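Local coordinates for 2-methyl-aconitate isomerase (Shewanella oneidensis, PDB 5K87), which isomerises 2-methyl-trans-aconitate and 2-methyl-cis-aconitate, by base-catalysed proton abstraction and rotation about a carbon-carbon bond, in the 2-methylcitrate route of propionate breakdown, at residues A[367-370]-A[375-378]; A[266-271]-A[280-285]. The protein carries 1 engineered substitution. All coordinates share one frame; numbering follows the deposited sequence.

Interaction 1: A[367-370]-A[375-378]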
loop_
_atom_site.group_PDB
_atom_site.type_symbol
_atom_site.label_atom_id
_atom_site.label_comp_id
_atom_site.label_asym_id
_atom_site.label_seq_id
_atom_site.Cartn_x
_atom_site.Cartn_y
_atom_site.Cartn_z
ATOM N N GLN A 367 10.456 21.771 25.234
ATOM C CA GLN A 367 11.056 22.666 26.215
ATOM C C GLN A 367 10.309 23.999 26.270
ATOM O O GLN A 367 10.520 24.871 25.423
ATOM C CB GLN A 367 12.525 22.885 25.860
ATOM C CG GLN A 367 13.299 23.762 26.825
ATOM C CD GLN A 367 14.726 23.998 26.365
ATOM O OE1 GLN A 367 15.151 23.487 25.327
ATOM N NE2 GLN A 367 15.476 24.775 27.141
ATOM N N ALA A 368 9.423 24.135 27.255
ATOM C CA ALA A 368 8.648 25.360 27.450
ATOM C C ALA A 368 9.233 26.197 28.573
ATOM O O ALA A 368 9.432 25.707 29.686
ATOM C CB ALA A 368 7.199 25.040 27.751
ATOM N N VAL A 369 9.512 27.459 28.271
ATOM C CA VAL A 369 10.056 28.376 29.261
ATOM C C VAL A 369 9.262 29.671 29.210
ATOM O O VAL A 369 8.803 30.101 28.153
ATOM C CB VAL A 369 11.571 28.657 29.043
ATOM C CG1 VAL A 369 12.335 27.364 28.800
ATOM C CG2 VAL A 369 11.804 29.630 27.907
ATOM N N GLN A 370 9.082 30.286 30.371
ATOM C CA GLN A 370 8.396 31.561 30.432
ATOM C C GLN A 370 9.343 32.669 30.020
ATOM O O GLN A 370 10.522 32.640 30.345
ATOM C CB GLN A 370 7.871 31.812 31.845
ATOM C CG GLN A 370 6.663 30.964 32.208
ATOM C CD GLN A 370 5.365 31.731 32.091
ATOM O OE1 GLN A 370 5.214 32.805 32.677
ATOM N NE2 GLN A 370 4.422 31.193 31.331
ATOM N N TRP A 375 4.436 31.856 27.649
ATOM C CA TRP A 375 5.144 30.647 27.255
ATOM C C TRP A 375 5.847 30.775 25.921
ATOM O O TRP A 375 5.291 31.297 24.954
ATOM C CB TRP A 375 4.184 29.470 27.181
ATOM C CG TRP A 375 3.766 28.988 28.500
ATOM C CD1 TRP A 375 2.512 29.036 29.028
ATOM C CD2 TRP A 375 4.600 28.383 29.491
ATOM N NE1 TRP A 375 2.511 28.491 30.283
ATOM C CE2 TRP A 375 3.780 28.086 30.596
ATOM C CE3 TRP A 375 5.960 28.068 29.554
ATOM C CZ2 TRP A 375 4.271 27.482 31.746
ATOM C CZ3 TRP A 375 6.449 27.469 30.695
ATOM C CH2 TRP A 375 5.606 27.185 31.781
ATOM N N THR A 376 7.078 30.285 25.883
ATOM C CA THR A 376 7.779 30.069 24.632
ATOM C C THR A 376 8.221 28.614 24.612
ATOM O O THR A 376 8.569 28.042 25.651
ATOM C CB THR A 376 9.017 30.956 24.512
ATOM O OG1 THR A 376 9.964 30.580 25.515
ATOM C CG2 THR A 376 8.647 32.423 24.686
ATOM N N VAL A 377 8.188 28.003 23.434
ATOM C CA VAL A 377 8.695 26.648 23.286
ATOM C C VAL A 377 9.920 26.659 22.391
ATOM O O VAL A 377 9.847 26.968 21.202
ATOM C CB VAL A 377 7.632 25.676 22.756
ATOM C CG1 VAL A 377 8.238 24.295 22.561
ATOM C CG2 VAL A 377 6.467 25.606 23.730
ATOM N N ILE A 378 11.056 26.341 22.985
ATOM C CA ILE A 378 12.335 26.437 22.308
ATOM C C ILE A 378 12.485 25.372 21.222
ATOM O O ILE A 378 12.976 25.652 20.124
ATOM C CB ILE A 378 13.476 26.315 23.333
ATOM C CG1 ILE A 378 13.433 27.501 24.303
ATOM C CG2 ILE A 378 14.824 26.235 22.635
ATOM C CD1 ILE A 378 14.447 27.424 25.418
#
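Q370 lies across the indole of W375 and illustrates how a polar side chain can cover an aromatic face with both a methylene and its amide nitrogen. From CB, which leaves the strand on the sheet face shared by A368, W375 and V377, the chain runs to CG; this methylene sits over the six-membered ring, 3.9 Å from its centroid, as a CH-pi contact. With chi2 at -100° the chain then bends, which turns NE2 over the indole while OE1 points away from it. There NE2 hangs above the middle of the ring system, 3.3 Å from W375 CE2. The amide plane stands steeply against the indole, at 78°, and is therefore not stacked on it. A368 adds an apolar neighbour, its CB lying 3.7 Å from W375 CE3, while I336 and P337 touch the indole from the loop after helix 324-334.

The other sheet face carries V369 and T376, a hydrogen-bonded antiparallel pair. V369 N donates to T376 O (2.8 Å), and the carbonyl of V369 accepts twice in return. T376 N and T376 OG1, each 2.9 Å from V369 O, reach it from opposite faces of the carbonyl plane; the hydroxyl can do so because chi1 of 65° sets it between its own N and carbonyl carbon. Farther along, I378 N binds Q367 O at 2.9 Å, and the extended side chain of Q367 lies against CD1 of I378. Alternating hydrogen-bonded and non-hydrogen-bonded pairs mark antiparallel pairing, and the short connection between strands 360-371 and 374-391 makes it a beta hairpin.

Interaction 2: A[266-271]-A[280-285]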
loop_
_atom_site.group_PDB
_atom_site.type_symbol
_atom_site.label_atom_id
_atom_site.label_comp_id
_atom_site.label_asym_id
_atom_site.label_seq_id
_atom_site.Cartn_x
_atom_site.Cartn_y
_atom_site.Cartn_z
ATOM N N MET A 266 -10.168 28.662 14.434
ATOM C CA MET A 266 -8.748 28.996 14.487
ATOM C C MET A 266 -8.380 30.115 13.530
ATOM O O MET A 266 -7.297 30.687 13.621
ATOM C CB MET A 266 -7.890 27.763 14.181
ATOM C CG MET A 266 -7.953 26.701 15.257
ATOM S SD MET A 266 -7.173 25.148 14.806
ATOM C CE MET A 266 -5.446 25.541 15.011
ATOM N N GLY A 267 -9.281 30.424 12.607
ATOM C CA GLY A 267 -9.015 31.436 11.604
ATOM C C GLY A 267 -8.237 30.909 10.413
ATOM O O GLY A 267 -7.707 31.681 9.614
ATOM N N LEU A 268 -8.164 29.587 10.278
ATOM C CA LEU A 268 -7.474 28.986 9.142
ATOM C C LEU A 268 -8.295 29.055 7.857
ATOM O O LEU A 268 -7.744 29.063 6.760
ATOM C CB LEU A 268 -7.105 27.534 9.442
ATOM C CG LEU A 268 -6.053 27.352 10.535
ATOM C CD1 LEU A 268 -5.983 25.883 10.923
ATOM C CD2 LEU A 268 -4.699 27.839 10.060
ATOM N N ILE A 269 -9.613 29.078 8.006
ATOM C CA ILE A 269 -10.516 29.250 6.877
ATOM C C ILE A 269 -11.520 30.317 7.259
ATOM O O ILE A 269 -11.714 30.593 8.440
ATOM C CB ILE A 269 -11.266 27.946 6.515
ATOM C CG1 ILE A 269 -12.080 27.437 7.707
ATOM C CG2 ILE A 269 -10.288 26.894 6.024
ATOM C CD1 ILE A 269 -12.851 26.154 7.430
ATOM N N LYS A 270 -12.157 30.925 6.260
ATOM C CA LYS A 270 -13.106 32.002 6.520
ATOM C C LYS A 270 -14.550 31.530 6.381
ATOM O O LYS A 270 -15.463 32.112 6.968
ATOM C CB LYS A 270 -12.842 33.190 5.590
ATOM N N HIS A 271 -14.747 30.466 5.611
ATOM C CA HIS A 271 -16.067 29.900 5.406
ATOM C C HIS A 271 -15.965 28.410 5.668
ATOM O O HIS A 271 -15.017 27.763 5.242
ATOM C CB HIS A 271 -16.536 30.155 3.972
ATOM C CG HIS A 271 -17.977 29.816 3.733
ATOM N ND1 HIS A 271 -18.443 28.519 3.701
ATOM C CD2 HIS A 271 -19.052 30.607 3.496
ATOM C CE1 HIS A 271 -19.744 28.525 3.462
ATOM N NE2 HIS A 271 -20.137 29.781 3.336
ATOM N N HIS A 280 -5.719 18.682 4.627
ATOM C CA HIS A 280 -4.453 18.324 5.265
ATOM C C HIS A 280 -4.239 19.062 6.575
ATOM O O HIS A 280 -3.693 18.513 7.522
ATOM C CB HIS A 280 -3.352 18.627 4.248
ATOM C CG HIS A 280 -1.964 18.242 4.656
ATOM N ND1 HIS A 280 -1.658 17.162 5.464
ATOM C CD2 HIS A 280 -0.778 18.778 4.287
ATOM C CE1 HIS A 280 -0.346 17.078 5.600
ATOM N NE2 HIS A 280 0.211 18.048 4.892
ATOM N N THR A 281 -4.693 20.302 6.639
ATOM C CA THR A 281 -4.587 21.080 7.862
ATOM C C THR A 281 -5.912 21.795 8.100
ATOM O O THR A 281 -6.594 22.165 7.142
ATOM C CB THR A 281 -3.428 22.107 7.768
ATOM O OG1 THR A 281 -3.595 22.915 6.596
ATOM C CG2 THR A 281 -2.084 21.413 7.675
ATOM N N PRO A 282 -6.319 21.957 9.366
ATOM C CA PRO A 282 -5.681 21.421 10.570
ATOM C C PRO A 282 -5.944 19.930 10.710
ATOM O O PRO A 282 -6.831 19.380 10.043
ATOM C CB PRO A 282 -6.408 22.162 11.693
ATOM C CG PRO A 282 -7.798 22.372 11.138
ATOM C CD PRO A 282 -7.557 22.692 9.684
ATOM N N LYS A 283 -5.177 19.284 11.578
ATOM C CA LYS A 283 -5.458 17.916 11.985
ATOM C C LYS A 283 -6.438 17.922 13.154
ATOM O O LYS A 283 -6.561 18.926 13.875
ATOM C CB LYS A 283 -4.156 17.233 12.414
ATOM C CG LYS A 283 -3.086 17.215 11.323
ATOM C CD LYS A 283 -3.518 16.430 10.088
ATOM C CE LYS A 283 -2.384 16.300 9.076
ATOM N NZ LYS A 283 -2.860 15.655 7.807
ATOM N N ILE A 284 -7.133 16.805 13.346
ATOM C CA ILE A 284 -7.972 16.610 14.521
ATOM C C ILE A 284 -7.548 15.340 15.256
ATOM O O ILE A 284 -7.209 14.326 14.633
ATOM C CB ILE A 284 -9.480 16.593 14.155
ATOM C CG1 ILE A 284 -10.357 16.523 15.408
ATOM C CG2 ILE A 284 -9.804 15.495 13.141
ATOM C CD1 ILE A 284 -11.801 16.914 15.139
ATOM N N ALA A 285 -7.541 15.415 16.582
ATOM C CA ALA A 285 -7.083 14.327 17.435
ATOM C C ALA A 285 -7.902 14.281 18.710
ATOM O O ALA A 285 -8.504 15.279 19.123
ATOM C CB ALA A 285 -5.613 14.503 17.766
#
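NZ of K283, the residue next to the P282 that packs on L268, is gripped by several groups at once. H280 ND1 accepts from it at 3.0 Å, with the amine lying 19° out of the imidazole plane; H280 O adds a weak bond, and S314 OG, from strand 308-314, is a further partner. The lysine chain bends near its base and runs extended toward its tip, which brings the amine back beside the histidine three residues earlier. A substrate-binding lysine is thus held partly by its own segment and partly by S314, another substrate-binding residue.

The contact between 266-271 and 280-285 is, by contrast, wholly apolar and small. P282, preceded by a cis peptide bond, offers its pyrrolidine ring to a single methyl: CD1 of L268 lies 3.8 Å from both P282 CB and P282 CD, so it rests against the ring rather than on one corner. The leucine and proline side chains run antiparallel alongside one another. M266 brings its sulfur loosely alongside, SD being 4.4 Å from P282 CB. Between M266 and L268 the chain leaves helix 249-266 through a Schellman motif, with G267 at a phi of 84°. A263 of that helix and I227 of strand 225-230 also touch the proline. The helix exit thereby packs against the entry to strand 283-288, whose first residue, K283, belongs to the substrate site of this isomerase.

How the interactions relate
Read from the N terminus, interaction 2 comes first: the chain leaves helix 249-266, makes an irregular excursion through the eight residues 272-279, and is closed on itself where strand 283-288 begins. Interaction 1 follows about eighty residues later and closes a much shorter connection, the four residues 371-374, of which the outer two are still strand. The two are in series, neither enclosing nor crossing the other, and their nearest atoms are about 15 Å apart. Paired strands still join them: 283-288 lies beside 308-314, which adjoins 352-357, which adjoins 360-371. Interaction 2 ties a helix end to a buried strand of this system, whereas interaction 1 pairs its outlying hairpin, whose second strand continues to pair with 12-21 and 179-184.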